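PDB 4QO5: cytochrome c-552/4 domain-containing protein, which is a membrane-associated octaheme cytochrome c that binds eight c-type hemes and probably serves in electron transfer or redox catalysis. Local coordinates for the interface of chains A and B. Sequence-based numbering; all coordinates share one arbitrary frame. Chains: chain A/B, Hypothetical multiheme protein.

Contact 1: the interface of chains A and B. Residues chain A 499-500, 503; chain B 464, 467-468, 471, 475.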
loop_
_atom_site.group_PDB
_atom_site.type_symbol
_atom_site.label_atom_id
_atom_site.label_comp_id
_atom_site.label_asym_id
_atom_site.label_seq_id
_atom_site.Cartn_x
_atom_site.Cartn_y
_atom_site.Cartn_z
ATOM N N TYR A 499 7.677 16.953 -3.233
ATOM C CA TYR A 499 6.632 17.809 -2.709
ATOM C C TYR A 499 6.711 17.841 -1.184
ATOM O O TYR A 499 6.620 18.905 -0.565
ATOM C CB TYR A 499 5.235 17.364 -3.183
ATOM C CG TYR A 499 4.157 18.108 -2.438
ATOM C CD1 TYR A 499 3.710 19.354 -2.871
ATOM C CD2 TYR A 499 3.619 17.581 -1.270
ATOM C CE1 TYR A 499 2.750 20.045 -2.155
ATOM C CE2 TYR A 499 2.677 18.260 -0.555
ATOM C CZ TYR A 499 2.238 19.484 -0.996
ATOM O OH TYR A 499 1.285 20.134 -0.251
ATOM N N GLN A 500 6.895 16.672 -0.578
ATOM C CA GLN A 500 6.942 16.595 0.882
ATOM C C GLN A 500 8.180 17.288 1.427
ATOM O O GLN A 500 8.125 17.954 2.471
ATOM C CB GLN A 500 6.879 15.145 1.363
ATOM C CG GLN A 500 5.582 14.439 0.988
ATOM C CD GLN A 500 4.376 14.977 1.748
ATOM O OE1 GLN A 500 4.516 15.624 2.787
ATOM N NE2 GLN A 500 3.188 14.733 1.214
ATOM N N LYS A 503 7.688 20.982 1.157
ATOM C CA LYS A 503 6.700 21.318 2.182
ATOM C C LYS A 503 7.342 21.350 3.577
ATOM O O LYS A 503 7.092 22.257 4.381
ATOM C CB LYS A 503 5.548 20.311 2.162
ATOM C CG LYS A 503 4.469 20.586 3.190
ATOM C CD LYS A 503 3.372 19.539 3.102
ATOM C CE LYS A 503 2.493 19.560 4.334
ATOM N NZ LYS A 503 1.482 18.464 4.306
ATOM N N TYR B 464 3.966 27.246 3.497
ATOM C CA TYR B 464 3.310 26.124 4.166
ATOM C C TYR B 464 1.781 26.188 4.153
ATOM O O TYR B 464 1.132 25.221 3.768
ATOM C CB TYR B 464 3.839 25.958 5.597
ATOM C CG TYR B 464 3.278 24.746 6.303
ATOM C CD1 TYR B 464 3.577 23.463 5.860
ATOM C CD2 TYR B 464 2.434 24.880 7.399
ATOM C CE1 TYR B 464 3.059 22.349 6.492
ATOM C CE2 TYR B 464 1.911 23.769 8.037
ATOM C CZ TYR B 464 2.231 22.505 7.576
ATOM O OH TYR B 464 1.734 21.386 8.204
ATOM N N LYS B 467 0.476 25.381 0.811
ATOM C CA LYS B 467 0.521 23.959 0.491
ATOM C C LYS B 467 -0.617 23.195 1.177
ATOM O O LYS B 467 -1.105 22.191 0.655
ATOM C CB LYS B 467 1.895 23.372 0.841
ATOM C CG LYS B 467 3.021 23.886 -0.100
ATOM C CD LYS B 467 4.386 23.517 0.465
ATOM C CE LYS B 467 5.502 24.382 -0.106
ATOM N NZ LYS B 467 5.626 24.219 -1.575
ATOM N N LEU B 468 -1.037 23.669 2.344
ATOM C CA LEU B 468 -2.203 23.087 3.007
ATOM C C LEU B 468 -3.438 23.301 2.140
ATOM O O LEU B 468 -4.259 22.404 1.978
ATOM C CB LEU B 468 -2.405 23.704 4.391
ATOM C CG LEU B 468 -1.322 23.373 5.423
ATOM C CD1 LEU B 468 -1.669 24.011 6.763
ATOM C CD2 LEU B 468 -1.177 21.865 5.572
ATOM N N GLU B 471 -3.363 20.848 -0.813
ATOM C CA GLU B 471 -3.743 19.492 -0.438
ATOM C C GLU B 471 -5.255 19.323 -0.303
ATOM O O GLU B 471 -5.786 18.253 -0.579
ATOM C CB GLU B 471 -3.033 19.062 0.847
ATOM C CG GLU B 471 -1.533 19.079 0.666
ATOM C CD GLU B 471 -0.764 18.652 1.894
ATOM O OE1 GLU B 471 -1.387 18.197 2.878
ATOM O OE2 GLU B 471 0.479 18.778 1.865
ATOM N N PHE B 475 -5.200 16.587 -2.909
ATOM C CA PHE B 475 -5.176 15.287 -2.234
ATOM C C PHE B 475 -6.573 14.871 -1.767
ATOM O O PHE B 475 -7.085 13.830 -2.161
ATOM C CB PHE B 475 -4.249 15.284 -1.007
ATOM C CG PHE B 475 -2.781 15.478 -1.317
ATOM C CD1 PHE B 475 -2.320 15.552 -2.616
ATOM C CD2 PHE B 475 -1.868 15.576 -0.270
ATOM C CE1 PHE B 475 -0.966 15.724 -2.877
ATOM C CE2 PHE B 475 -0.519 15.746 -0.523
ATOM C CZ PHE B 475 -0.073 15.823 -1.831
HETATM O O HOH W 1 5.810 21.592 -1.832
#
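Helix 498-520 of chain A meets helix 464-485 of chain B, and at this crossing A:Tyr499 and A:Lys503 both reach the carboxylate of B:Glu471. Its OE2 accepts two hydrogen bonds. The phenol OH of A:Tyr499 approaches the anti lone pair, at 2.6 Å from OE2. The ammonium NZ of A:Lys503 takes the syn lone pair of OE2 at 2.7 Å, making this bond a salt bridge as well. The lysine gets there with CG anti to the backbone N (chi1 -180°) and an extended chain, meeting the equally extended glutamate from the opposite direction. An alanine in place of B:Glu471 would probably leave the A:Lys503 ammonium without its counter-charge and the A:Tyr499 hydroxyl without its acceptor. Apolar contacts flank the bridge. The CZ rim of B:Phe475 points at one face of the A:Tyr499 ring, near CE2, with the two planes 69° apart. On the other flank, CE of A:Lys503 lies 3.6 Å from CE1 of B:Tyr464. B:Lys467 slides past A:Lys503 in the opposite direction, its CD 3.6 Å from CA of A:Lys503. Beyond this its chain bends at chi4 (-62°), and NZ of B:Lys467 lies 2.6 Å from water 1, which also contacts the carbonyl O of A:Tyr499.

Contact 2: the interface of chains A and B. Residues chain A 503, 506-507, 510; chain B 464, 468.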
loop_
_atom_site.group_PDB
_atom_site.type_symbol
_atom_site.label_atom_id
_atom_site.label_comp_id
_atom_site.label_asym_id
_atom_site.label_seq_id
_atom_site.Cartn_x
_atom_site.Cartn_y
_atom_site.Cartn_z
ATOM N N LYS A 503 7.688 20.982 1.157
ATOM C CA LYS A 503 6.700 21.318 2.182
ATOM C C LYS A 503 7.342 21.350 3.577
ATOM O O LYS A 503 7.092 22.257 4.381
ATOM C CB LYS A 503 5.548 20.311 2.162
ATOM C CG LYS A 503 4.469 20.586 3.190
ATOM C CD LYS A 503 3.372 19.539 3.102
ATOM C CE LYS A 503 2.493 19.560 4.334
ATOM N NZ LYS A 503 1.482 18.464 4.306
ATOM N N GLU A 506 9.348 24.483 4.177
ATOM C CA GLU A 506 8.450 25.591 4.460
ATOM C C GLU A 506 7.739 25.429 5.798
ATOM O O GLU A 506 7.462 26.407 6.478
ATOM C CB GLU A 506 7.442 25.760 3.328
ATOM C CG GLU A 506 8.096 26.165 2.026
ATOM C CD GLU A 506 8.884 27.459 2.147
ATOM O OE1 GLU A 506 8.467 28.346 2.930
ATOM O OE2 GLU A 506 9.919 27.594 1.457
ATOM N N HIS A 507 7.455 24.195 6.180
ATOM C CA HIS A 507 6.841 23.949 7.484
ATOM C C HIS A 507 7.775 24.423 8.597
ATOM O O HIS A 507 7.357 25.162 9.498
ATOM C CB HIS A 507 6.391 22.490 7.599
ATOM C CG HIS A 507 5.635 22.169 8.853
ATOM N ND1 HIS A 507 4.774 23.072 9.446
ATOM C CD2 HIS A 507 5.404 20.986 9.464
ATOM C CE1 HIS A 507 4.175 22.492 10.471
ATOM N NE2 HIS A 507 4.522 21.226 10.496
ATOM N N THR A 510 7.799 28.265 8.623
ATOM C CA THR A 510 6.587 28.813 9.221
ATOM C C THR A 510 6.635 28.776 10.756
ATOM O O THR A 510 6.306 29.766 11.422
ATOM C CB THR A 510 5.328 28.100 8.682
ATOM O OG1 THR A 510 5.134 28.472 7.309
ATOM C CG2 THR A 510 4.109 28.504 9.478
ATOM N N TYR B 464 3.966 27.246 3.497
ATOM C CA TYR B 464 3.310 26.124 4.166
ATOM C C TYR B 464 1.781 26.188 4.153
ATOM O O TYR B 464 1.132 25.221 3.768
ATOM C CB TYR B 464 3.839 25.958 5.597
ATOM C CG TYR B 464 3.278 24.746 6.303
ATOM C CD1 TYR B 464 3.577 23.463 5.860
ATOM C CD2 TYR B 464 2.434 24.880 7.399
ATOM C CE1 TYR B 464 3.059 22.349 6.492
ATOM C CE2 TYR B 464 1.911 23.769 8.037
ATOM C CZ TYR B 464 2.231 22.505 7.576
ATOM O OH TYR B 464 1.734 21.386 8.204
ATOM N N LEU B 468 -1.037 23.669 2.344
ATOM C CA LEU B 468 -2.203 23.087 3.007
ATOM C C LEU B 468 -3.438 23.301 2.140
ATOM O O LEU B 468 -4.259 22.404 1.978
ATOM C CB LEU B 468 -2.405 23.704 4.391
ATOM C CG LEU B 468 -1.322 23.373 5.423
ATOM C CD1 LEU B 468 -1.669 24.011 6.763
ATOM C CD2 LEU B 468 -1.177 21.865 5.572
HETATM O O HOH W 2 6.345 28.783 4.692
#
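A:His507 and B:Tyr464 stack face on face where helix 498-520 of chain A passes the first turn of helix 464-485 of chain B. The ring planes are 15° apart and the centroids 3.9 Å apart. The side chains lie side by side and point the same way, and the imidazole is offset so that its ND1 sits over the centre of the phenol ring. The packing is tight, with ND1 of A:His507 3.2 Å from CZ of B:Tyr464. Both residues hold CG anti to the backbone N (chi1 -175° in each), and the placing of the helices brings the rings together. The opposite face of the tyrosine is covered from within its own chain by CG of B:Leu468, near the rim. Among the apolar contacts, CB of A:His507 lies 3.4 Å from CD1 of B:Tyr464, and A:Thr510 crosses the tyrosine at about a right angle, near its CB. A polar link runs through water 2. The backbone N of B:Tyr464 lies 3.1 Å from this water, which is also contacted by OE1 and the carbonyl O of A:Glu506 and by OG1 of A:Thr510. In the deposited assembly the site holds this helix start against the C-terminal helix of chain A, and may help to set the angle between subunits.

Contact 3: the interface of chains A and B. Residues chain A 490, 494; chain B 240-243, 474-475.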
loop_
_atom_site.group_PDB
_atom_site.type_symbol
_atom_site.label_atom_id
_atom_site.label_comp_id
_atom_site.label_asym_id
_atom_site.label_seq_id
_atom_site.Cartn_x
_atom_site.Cartn_y
_atom_site.Cartn_z
ATOM N N ASP A 490 5.598 8.127 -7.713
ATOM C CA ASP A 490 4.985 8.925 -6.651
ATOM C C ASP A 490 5.818 8.993 -5.374
ATOM O O ASP A 490 5.706 9.961 -4.624
ATOM C CB ASP A 490 3.522 8.538 -6.391
ATOM C CG ASP A 490 2.631 9.763 -6.165
ATOM O OD1 ASP A 490 3.112 10.914 -6.325
ATOM O OD2 ASP A 490 1.434 9.577 -5.875
ATOM N N PHE A 494 4.610 13.203 -4.545
ATOM C CA PHE A 494 3.644 13.664 -3.550
ATOM C C PHE A 494 3.554 12.775 -2.321
ATOM O O PHE A 494 3.296 13.256 -1.219
ATOM C CB PHE A 494 2.248 13.787 -4.161
ATOM C CG PHE A 494 2.127 14.862 -5.198
ATOM C CD1 PHE A 494 2.309 16.202 -4.864
ATOM C CD2 PHE A 494 1.774 14.538 -6.491
ATOM C CE1 PHE A 494 2.163 17.195 -5.832
ATOM C CE2 PHE A 494 1.637 15.511 -7.450
ATOM C CZ PHE A 494 1.827 16.846 -7.118
ATOM N N LEU B 240 -1.706 6.647 -8.297
ATOM C CA LEU B 240 -1.557 6.331 -6.891
ATOM C C LEU B 240 -1.855 7.491 -5.959
ATOM O O LEU B 240 -1.807 8.661 -6.333
ATOM C CB LEU B 240 -0.111 5.910 -6.592
ATOM C CG LEU B 240 0.459 4.633 -7.171
ATOM C CD1 LEU B 240 1.872 4.426 -6.600
ATOM C CD2 LEU B 240 -0.446 3.468 -6.830
ATOM N N ASP B 241 -2.124 7.117 -4.714
ATOM C CA ASP B 241 -2.175 8.009 -3.569
ATOM C C ASP B 241 -0.917 8.882 -3.499
ATOM O O ASP B 241 0.180 8.419 -3.813
ATOM C CB ASP B 241 -2.240 7.093 -2.333
ATOM C CG ASP B 241 -2.207 7.847 -1.029
ATOM O OD1 ASP B 241 -1.185 7.740 -0.311
ATOM O OD2 ASP B 241 -3.209 8.510 -0.707
ATOM N N PRO B 242 -1.046 10.140 -3.041
ATOM C CA PRO B 242 -2.219 10.856 -2.512
ATOM C C PRO B 242 -3.031 11.641 -3.529
ATOM O O PRO B 242 -4.172 11.993 -3.219
ATOM C CB PRO B 242 -1.597 11.848 -1.529
ATOM C CG PRO B 242 -0.234 12.159 -2.136
ATOM C CD PRO B 242 0.217 10.862 -2.790
ATOM N N ASP B 243 -2.450 11.933 -4.693
ATOM C CA ASP B 243 -3.075 12.860 -5.643
ATOM C C ASP B 243 -4.076 12.213 -6.582
ATOM O O ASP B 243 -5.090 12.821 -6.962
ATOM C CB ASP B 243 -2.004 13.624 -6.455
ATOM C CG ASP B 243 -0.923 12.706 -7.069
ATOM O OD1 ASP B 243 -0.568 12.913 -8.264
ATOM O OD2 ASP B 243 -0.381 11.818 -6.359
ATOM N N LEU B 474 -6.003 18.996 -4.189
ATOM C CA LEU B 474 -5.150 18.029 -4.872
ATOM C C LEU B 474 -5.111 16.644 -4.228
ATOM O O LEU B 474 -4.967 15.631 -4.925
ATOM C CB LEU B 474 -3.713 18.575 -4.995
ATOM C CG LEU B 474 -2.708 17.754 -5.788
ATOM C CD1 LEU B 474 -3.098 17.726 -7.256
ATOM C CD2 LEU B 474 -1.302 18.333 -5.614
ATOM N N PHE B 475 -5.200 16.587 -2.909
ATOM C CA PHE B 475 -5.176 15.287 -2.234
ATOM C C PHE B 475 -6.573 14.871 -1.767
ATOM O O PHE B 475 -7.085 13.830 -2.161
ATOM C CB PHE B 475 -4.249 15.284 -1.007
ATOM C CG PHE B 475 -2.781 15.478 -1.317
ATOM C CD1 PHE B 475 -2.320 15.552 -2.616
ATOM C CD2 PHE B 475 -1.868 15.576 -0.270
ATOM C CE1 PHE B 475 -0.966 15.724 -2.877
ATOM C CE2 PHE B 475 -0.519 15.746 -0.523
ATOM C CZ PHE B 475 -0.073 15.823 -1.831
#
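A chi1 of -67° sets CG of A:Phe494 beside its backbone N and lays one face of the ring on chain B, while a chi1 of 49° puts CG of B:Asp243 between its own backbone N and carbonyl carbon and lifts the carboxylate to that ring. The aspartate arrives near the rim, its CG 3.3 Å from CD2 of A:Phe494, with carboxylate and ring planes 56° apart. On the same face, CD2 of B:Leu474 lies 3.7 Å from CE1 of A:Phe494. B:Phe475 comes in edge first, with CD1 of A:Phe494 in the plane of its ring. B:Pro242, which follows a cis peptide bond, covers a face of B:Phe475 with CG, and the same CG is 3.6 Å from CB of A:Phe494, filling the corner between the two aromatics. The acidic side of the patch is less certain because A:Asp490 is poorly ordered. Its OD2 is modelled 2.7 Å from the carbonyl O of B:Asp241 and 2.9 Å from OD2 of B:Asp243; a proton on a carboxylate might relieve this crowding of acceptors, but the placement remains doubtful. Sharing that uncertainty, the backbone N of A:Phe494 as modelled donates to OD1 of A:Asp490 at 3.3 Å, from above the carboxylate plane.

The C-alpha centres of contact 1 and contact 2 are about 7 Å apart, and the two share A:Lys503, B:Tyr464 and B:Leu468, so they form one continuous seam between helix 498-520 of chain A and helix 464-485 of chain B. The C-alpha centre of contact 3 lies about 11 Å from that of contact 1 and about 17 Å from that of contact 2. B:Phe475 joins contact 3 to contact 1, and the interface there extends beyond the helix pair to the segment preceding helix 498-520 and to a chain B loop. Not an exact two-fold, it would suit the three-copy deposited assembly, possibly the biological form.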